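Local coordinates for 2-(acetamidomethylene)succinate hydrolase (Mesorhizobium loti, PDB 3KXP), which catalyses the last step of vitamin B6 degradation, hydrolysing (E)-2-(acetamidomethylene)succinate to succinic semialdehyde, acetate, ammonia and carbon dioxide, at residues Tyr251-Arg262 against Leu274-Leu284. Residues are numbered along the deposited sequence; the frame is centred on the assembly and turned at random.
Sequences YRDVTKPVLIVR and LAKTSRLRPDL
R281 makes the polar contact with the end of helix 248-253. Its NH2 donates to Y251 O at 2.7 Å, nearly in line with the carbonyl bond (168° at the oxygen). The same NH2 donates to V254 O at 3.0 Å, in the carbonyl plane on a lone pair. R281 CG, anti to the carbonyl carbon, passes close to Y251 O, and bends at the next two torsions bring the guanidinium back to that oxygen. D283 fixes the guanidinium in a side-on salt bridge: R281 NE bonds to D283 OD2, and NH1 to OD1 at 2.9 Å, both on syn lone pairs. D283 OD1 also accepts from N310 of the second subunit. A water links R281 NH1 to K256 O, weakly at the K256 end. A leucine in place of R281 would probably leave both carbonyls without this donor and D283 without its charged mate.

L284 CD2 lies 3.8 Å from V258 CB, its CD1 is against the Y251 ring, and its CG is over one face of the R281 guanidinium. I260 points at the helix; its CD1 meets T277 CG2 at 3.8 Å, and its CG2 meets L274 CD1 at 3.7 Å. T277 CG2 also reaches the Y251 ring, 3.9 Å from CD2. L280 CD2 packs on Y251 CB. R262 CD rests on L274 CB. R262 NH1 bonds to V269 O, and the side chain lies near D166, inferred to belong to the active site.

Strand 258-262 and helix 274-280 run antiparallel (169°), within the beta-alpha-beta crossover ending in strand 286-289, at one edge of this chain's central sheet in the alpha/beta hydrolase fold.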
ATOM      1  N   TYR A 251     -14.245  -7.099  -4.924  1.00 24.88           N
ATOM      2  CA  TYR A 251     -13.411  -6.270  -4.056  1.00 27.94           C
ATOM      3  C   TYR A 251     -13.834  -6.425  -2.600  1.00 27.21           C
ATOM      4  O   TYR A 251     -13.005  -6.392  -1.699  1.00 28.31           O
ATOM      5  CB  TYR A 251     -13.477  -4.793  -4.456  1.00 27.40           C
ATOM      6  CG  TYR A 251     -12.436  -4.383  -5.474  1.00 27.18           C
ATOM      7  CD1 TYR A 251     -12.577  -4.706  -6.822  1.00 27.67           C
ATOM      8  CD2 TYR A 251     -11.322  -3.639  -5.089  1.00 27.45           C
ATOM      9  CE1 TYR A 251     -11.635  -4.288  -7.767  1.00 27.95           C
ATOM     10  CE2 TYR A 251     -10.376  -3.217  -6.021  1.00 27.42           C
ATOM     11  CZ  TYR A 251     -10.541  -3.541  -7.358  1.00 27.80           C
ATOM     12  OH  TYR A 251      -9.632  -3.083  -8.286  1.00 27.82           O
ATOM     13  N   ARG A 252     -15.127  -6.601  -2.374  1.00 26.94           N
ATOM     14  CA  ARG A 252     -15.634  -6.775  -1.022  1.00 28.91           C
ATOM     15  C   ARG A 252     -15.157  -8.086  -0.377  1.00 29.94           C
ATOM     16  O   ARG A 252     -14.853  -8.126   0.815  1.00 28.57           O
ATOM     17  CB  ARG A 252     -17.162  -6.763  -1.036  1.00 28.77           C
ATOM     18  CG  ARG A 252     -17.810  -6.993   0.328  1.00 31.23           C
ATOM     19  CD  ARG A 252     -19.269  -7.382   0.149  1.00 31.01           C
ATOM     20  NE  ARG A 252     -19.356  -8.634  -0.598  1.00 36.88           N
ATOM     21  CZ  ARG A 252     -20.379  -8.980  -1.373  1.00 38.18           C
ATOM     22  NH1 ARG A 252     -21.419  -8.162  -1.509  1.00 39.06           N
ATOM     23  NH2 ARG A 252     -20.354 -10.139  -2.024  1.00 35.25           N
ATOM     24  N   ASP A 253     -15.063  -9.153  -1.167  1.00 30.08           N
ATOM     25  CA  ASP A 253     -14.683 -10.445  -0.599  1.00 30.20           C
ATOM     26  C   ASP A 253     -13.229 -10.896  -0.696  1.00 28.80           C
ATOM     27  O   ASP A 253     -12.846 -11.869  -0.042  1.00 28.50           O
ATOM     28  CB  ASP A 253     -15.594 -11.541  -1.169  1.00 29.48           C
ATOM     29  CG  ASP A 253     -17.076 -11.167  -1.095  1.00 31.72           C
ATOM     30  OD1 ASP A 253     -17.496 -10.536  -0.096  1.00 31.48           O
ATOM     31  OD2 ASP A 253     -17.822 -11.510  -2.037  1.00 32.74           O
ATOM     32  N   VAL A 254     -12.411 -10.199  -1.480  1.00 26.76           N
ATOM     33  CA  VAL A 254     -11.017 -10.609  -1.617  1.00 25.96           C
ATOM     34  C   VAL A 254     -10.305 -10.575  -0.259  1.00 26.70           C
ATOM     35  O   VAL A 254     -10.297  -9.555   0.425  1.00 25.48           O
ATOM     36  CB  VAL A 254     -10.258  -9.735  -2.662  1.00 24.14           C
ATOM     37  CG1 VAL A 254     -10.190  -8.279  -2.211  1.00 23.29           C
ATOM     38  CG2 VAL A 254      -8.865 -10.301  -2.882  1.00 22.36           C
ATOM     39  N   THR A 255      -9.708 -11.701   0.125  1.00 26.92           N
ATOM     40  CA  THR A 255      -9.026 -11.797   1.412  1.00 27.58           C
ATOM     41  C   THR A 255      -7.514 -11.621   1.331  1.00 27.51           C
ATOM     42  O   THR A 255      -6.845 -11.543   2.358  1.00 28.83           O
ATOM     43  CB  THR A 255      -9.312 -13.153   2.095  1.00 27.15           C
ATOM     44  OG1 THR A 255      -8.725 -14.202   1.323  1.00 27.84           O
ATOM     45  CG2 THR A 255     -10.804 -13.402   2.191  1.00 25.45           C
ATOM     46  N   LYS A 256      -6.974 -11.566   0.119  1.00 25.89           N
ATOM     47  CA  LYS A 256      -5.538 -11.398  -0.054  1.00 25.58           C
ATOM     48  C   LYS A 256      -5.195  -9.930  -0.328  1.00 25.18           C
ATOM     49  O   LYS A 256      -6.045  -9.157  -0.766  1.00 24.02           O
ATOM     50  CB  LYS A 256      -5.037 -12.284  -1.201  1.00 27.90           C
ATOM     51  CG  LYS A 256      -5.470 -13.738  -1.091  1.00 27.14           C
ATOM     52  CD  LYS A 256      -5.180 -14.295   0.296  1.00 26.55           C
ATOM     53  CE  LYS A 256      -3.697 -14.476   0.539  1.00 24.18           C
ATOM     54  NZ  LYS A 256      -3.238 -15.791   0.029  1.00 26.65           N
ATOM     55  N   PRO A 257      -3.938  -9.531  -0.071  1.00 25.27           N
ATOM     56  CA  PRO A 257      -3.489  -8.147  -0.289  1.00 25.56           C
ATOM     57  C   PRO A 257      -3.727  -7.647  -1.712  1.00 25.48           C
ATOM     58  O   PRO A 257      -3.419  -8.339  -2.683  1.00 24.24           O
ATOM     59  CB  PRO A 257      -1.998  -8.211   0.040  1.00 24.47           C
ATOM     60  CG  PRO A 257      -1.925  -9.324   1.049  1.00 25.35           C
ATOM     61  CD  PRO A 257      -2.838 -10.360   0.447  1.00 23.29           C
ATOM     62  N   VAL A 258      -4.274  -6.442  -1.823  1.00 24.81           N
ATOM     63  CA  VAL A 258      -4.529  -5.833  -3.120  1.00 23.19           C
ATOM     64  C   VAL A 258      -4.121  -4.363  -3.121  1.00 24.21           C
ATOM     65  O   VAL A 258      -4.608  -3.569  -2.318  1.00 25.63           O
ATOM     66  CB  VAL A 258      -6.017  -5.934  -3.506  1.00 25.24           C
ATOM     67  CG1 VAL A 258      -6.272  -5.213  -4.838  1.00 21.81           C
ATOM     68  CG2 VAL A 258      -6.420  -7.401  -3.605  1.00 24.05           C
ATOM     69  N   LEU A 259      -3.204  -4.009  -4.011  1.00 22.93           N
ATOM     70  CA  LEU A 259      -2.759  -2.634  -4.136  1.00 22.21           C
ATOM     71  C   LEU A 259      -3.570  -2.023  -5.278  1.00 23.42           C
ATOM     72  O   LEU A 259      -3.594  -2.560  -6.382  1.00 24.26           O
ATOM     73  CB  LEU A 259      -1.276  -2.580  -4.478  1.00 19.39           C
ATOM     74  CG  LEU A 259      -0.725  -1.186  -4.807  1.00 19.77           C
ATOM     75  CD1 LEU A 259      -0.608  -0.354  -3.527  1.00 20.64           C
ATOM     76  CD2 LEU A 259       0.651  -1.324  -5.463  1.00 18.06           C
ATOM     77  N   ILE A 260      -4.246  -0.914  -5.014  1.00 23.21           N
ATOM     78  CA  ILE A 260      -5.038  -0.268  -6.050  1.00 24.09           C
ATOM     79  C   ILE A 260      -4.225   0.863  -6.663  1.00 25.41           C
ATOM     80  O   ILE A 260      -3.755   1.758  -5.955  1.00 26.63           O
ATOM     81  CB  ILE A 260      -6.341   0.323  -5.487  1.00 22.63           C
ATOM     82  CG1 ILE A 260      -7.171  -0.773  -4.819  1.00 23.71           C
ATOM     83  CG2 ILE A 260      -7.140   0.962  -6.608  1.00 22.23           C
ATOM     84  CD1 ILE A 260      -8.403  -0.247  -4.094  1.00 21.74           C
ATOM     85  N   VAL A 261      -4.045   0.812  -7.977  1.00 23.43           N
ATOM     86  CA  VAL A 261      -3.297   1.850  -8.667  1.00 21.83           C
ATOM     87  C   VAL A 261      -4.211   2.540  -9.659  1.00 23.47           C
ATOM     88  O   VAL A 261      -4.863   1.877 -10.469  1.00 24.60           O
ATOM     89  CB  VAL A 261      -2.084   1.272  -9.423  1.00 18.71           C
ATOM     90  CG1 VAL A 261      -1.394   2.370 -10.208  1.00 16.82           C
ATOM     91  CG2 VAL A 261      -1.106   0.650  -8.436  1.00 19.10           C
ATOM     92  N   ARG A 262      -4.289   3.866  -9.574  1.00 22.20           N
ATOM     93  CA  ARG A 262      -5.117   4.629 -10.503  1.00 22.29           C
ATOM     94  C   ARG A 262      -4.279   5.708 -11.151  1.00 21.54           C
ATOM     95  O   ARG A 262      -3.344   6.231 -10.544  1.00 20.53           O
ATOM     96  CB  ARG A 262      -6.300   5.319  -9.806  1.00 20.91           C
ATOM     97  CG  ARG A 262      -7.227   6.016 -10.814  1.00 22.76           C
ATOM     98  CD  ARG A 262      -8.274   6.925 -10.196  1.00 24.45           C
ATOM     99  NE  ARG A 262      -7.752   8.276 -10.044  1.00 30.43           N
ATOM    100  CZ  ARG A 262      -8.058   9.311 -10.820  1.00 26.71           C
ATOM    101  NH1 ARG A 262      -8.906   9.186 -11.833  1.00 25.99           N
ATOM    102  NH2 ARG A 262      -7.489  10.480 -10.585  1.00 27.26           N
ATOM    103  N   LEU A 274     -12.743   5.724  -7.480  1.00 21.06           N
ATOM    104  CA  LEU A 274     -11.728   5.261  -6.538  1.00 19.60           C
ATOM    105  C   LEU A 274     -12.139   5.579  -5.112  1.00 21.12           C
ATOM    106  O   LEU A 274     -11.893   4.791  -4.200  1.00 22.07           O
ATOM    107  CB  LEU A 274     -10.364   5.904  -6.811  1.00 18.25           C
ATOM    108  CG  LEU A 274      -9.287   5.527  -5.769  1.00 17.18           C
ATOM    109  CD1 LEU A 274      -9.011   4.022  -5.823  1.00 11.82           C
ATOM    110  CD2 LEU A 274      -8.002   6.300  -6.023  1.00 11.60           C
ATOM    111  N   ALA A 275     -12.769   6.736  -4.917  1.00 21.33           N
ATOM    112  CA  ALA A 275     -13.212   7.137  -3.584  1.00 22.05           C
ATOM    113  C   ALA A 275     -14.233   6.147  -3.013  1.00 22.45           C
ATOM    114  O   ALA A 275     -14.166   5.786  -1.838  1.00 23.29           O
ATOM    115  CB  ALA A 275     -13.809   8.542  -3.628  1.00 20.41           C
ATOM    116  N   LYS A 276     -15.175   5.710  -3.845  1.00 23.85           N
ATOM    117  CA  LYS A 276     -16.194   4.757  -3.410  1.00 24.57           C
ATOM    118  C   LYS A 276     -15.546   3.411  -3.122  1.00 24.69           C
ATOM    119  O   LYS A 276     -15.874   2.753  -2.132  1.00 25.80           O
ATOM    120  CB  LYS A 276     -17.269   4.593  -4.486  1.00 26.72           C
ATOM    121  CG  LYS A 276     -18.013   5.875  -4.814  1.00 26.83           C
ATOM    122  CD  LYS A 276     -18.953   5.683  -5.991  1.00 31.21           C
ATOM    123  CE  LYS A 276     -19.561   7.010  -6.429  1.00 35.74           C
ATOM    124  NZ  LYS A 276     -20.456   6.865  -7.620  1.00 38.53           N
ATOM    125  N   THR A 277     -14.620   3.007  -3.987  1.00 23.74           N
ATOM    126  CA  THR A 277     -13.914   1.743  -3.814  1.00 22.24           C
ATOM    127  C   THR A 277     -13.206   1.744  -2.459  1.00 22.57           C
ATOM    128  O   THR A 277     -13.358   0.808  -1.673  1.00 23.24           O
ATOM    129  CB  THR A 277     -12.864   1.518  -4.931  1.00 22.34           C
ATOM    130  OG1 THR A 277     -13.510   1.527  -6.213  1.00 24.24           O
ATOM    131  CG2 THR A 277     -12.158   0.184  -4.742  1.00 21.06           C
ATOM    132  N   SER A 278     -12.438   2.800  -2.189  1.00 22.02           N
ATOM    133  CA  SER A 278     -11.722   2.914  -0.923  1.00 23.75           C
ATOM    134  C   SER A 278     -12.666   2.909   0.273  1.00 24.29           C
ATOM    135  O   SER A 278     -12.310   2.437   1.339  1.00 25.81           O
ATOM    136  CB  SER A 278     -10.866   4.181  -0.899  1.00 23.33           C
ATOM    137  OG  SER A 278      -9.682   3.994  -1.653  1.00 25.88           O
ATOM    138  N   ARG A 279     -13.871   3.434   0.102  1.00 24.87           N
ATOM    139  CA  ARG A 279     -14.835   3.444   1.195  1.00 27.26           C
ATOM    140  C   ARG A 279     -15.360   2.016   1.421  1.00 26.81           C
ATOM    141  O   ARG A 279     -15.708   1.638   2.539  1.00 23.94           O
ATOM    142  CB  ARG A 279     -15.986   4.390   0.856  1.00 30.34           C
ATOM    143  CG  ARG A 279     -17.070   4.458   1.904  1.00 36.49           C
ATOM    144  CD  ARG A 279     -18.123   5.470   1.478  1.00 40.82           C
ATOM    145  NE  ARG A 279     -17.501   6.740   1.113  1.00 40.81           N
ATOM    146  CZ  ARG A 279     -17.644   7.330  -0.070  1.00 41.53           C
ATOM    147  NH1 ARG A 279     -18.392   6.770  -1.012  1.00 38.65           N
ATOM    148  NH2 ARG A 279     -17.030   8.481  -0.312  1.00 41.92           N
ATOM    149  N   LEU A 280     -15.408   1.234   0.343  1.00 26.14           N
ATOM    150  CA  LEU A 280     -15.862  -0.155   0.390  1.00 26.56           C
ATOM    151  C   LEU A 280     -14.794  -1.010   1.076  1.00 26.69           C
ATOM    152  O   LEU A 280     -15.102  -1.899   1.880  1.00 26.80           O
ATOM    153  CB  LEU A 280     -16.095  -0.680  -1.033  1.00 25.29           C
ATOM    154  CG  LEU A 280     -16.415  -2.173  -1.132  1.00 24.31           C
ATOM    155  CD1 LEU A 280     -17.791  -2.432  -0.520  1.00 22.15           C
ATOM    156  CD2 LEU A 280     -16.370  -2.615  -2.596  1.00 23.12           C
ATOM    157  N   ARG A 281     -13.538  -0.735   0.733  1.00 25.17           N
ATOM    158  CA  ARG A 281     -12.395  -1.446   1.297  1.00 24.88           C
ATOM    159  C   ARG A 281     -11.339  -0.429   1.699  1.00 24.11           C
ATOM    160  O   ARG A 281     -10.338  -0.243   1.008  1.00 25.93           O
ATOM    161  CB  ARG A 281     -11.801  -2.429   0.276  1.00 23.77           C
ATOM    162  CG  ARG A 281     -12.679  -3.642  -0.026  1.00 24.58           C
ATOM    163  CD  ARG A 281     -12.925  -4.467   1.231  1.00 24.10           C
ATOM    164  NE  ARG A 281     -11.681  -4.919   1.848  1.00 24.67           N
ATOM    165  CZ  ARG A 281     -11.000  -5.996   1.465  1.00 25.22           C
ATOM    166  NH1 ARG A 281      -9.877  -6.327   2.086  1.00 24.48           N
ATOM    167  NH2 ARG A 281     -11.450  -6.749   0.473  1.00 25.17           N
ATOM    168  N   PRO A 282     -11.553   0.256   2.822  1.00 22.16           N
ATOM    169  CA  PRO A 282     -10.574   1.250   3.264  1.00 20.47           C
ATOM    170  C   PRO A 282      -9.202   0.690   3.592  1.00 21.85           C
ATOM    171  O   PRO A 282      -8.216   1.423   3.584  1.00 22.85           O
ATOM    172  CB  PRO A 282     -11.254   1.892   4.472  1.00 20.04           C
ATOM    173  CG  PRO A 282     -12.215   0.829   4.954  1.00 19.55           C
ATOM    174  CD  PRO A 282     -12.750   0.262   3.682  1.00 20.74           C
ATOM    175  N   ASP A 283      -9.130  -0.611   3.852  1.00 22.26           N
ATOM    176  CA  ASP A 283      -7.862  -1.244   4.212  1.00 22.08           C
ATOM    177  C   ASP A 283      -6.904  -1.511   3.048  1.00 22.81           C
ATOM    178  O   ASP A 283      -5.718  -1.746   3.269  1.00 22.35           O
ATOM    179  CB  ASP A 283      -8.145  -2.557   4.940  1.00 22.27           C
ATOM    180  CG  ASP A 283      -8.866  -3.560   4.054  1.00 25.35           C
ATOM    181  OD1 ASP A 283      -8.224  -4.533   3.590  1.00 25.63           O
ATOM    182  OD2 ASP A 283     -10.074  -3.360   3.804  1.00 24.60           O
ATOM    183  N   LEU A 284      -7.404  -1.487   1.816  1.00 21.85           N
ATOM    184  CA  LEU A 284      -6.544  -1.753   0.664  1.00 23.20           C
ATOM    185  C   LEU A 284      -5.681  -0.539   0.298  1.00 22.55           C
ATOM    186  O   LEU A 284      -6.203   0.523  -0.037  1.00 23.85           O
ATOM    187  CB  LEU A 284      -7.399  -2.181  -0.538  1.00 21.29           C
ATOM    188  CG  LEU A 284      -8.197  -3.477  -0.346  1.00 24.13           C
ATOM    189  CD1 LEU A 284      -9.105  -3.748  -1.558  1.00 21.47           C
ATOM    190  CD2 LEU A 284      -7.219  -4.636  -0.126  1.00 24.29           C
TER
HETATM  191  O   HOH W   1      -7.232  -8.172   1.817  1.00 34.00           O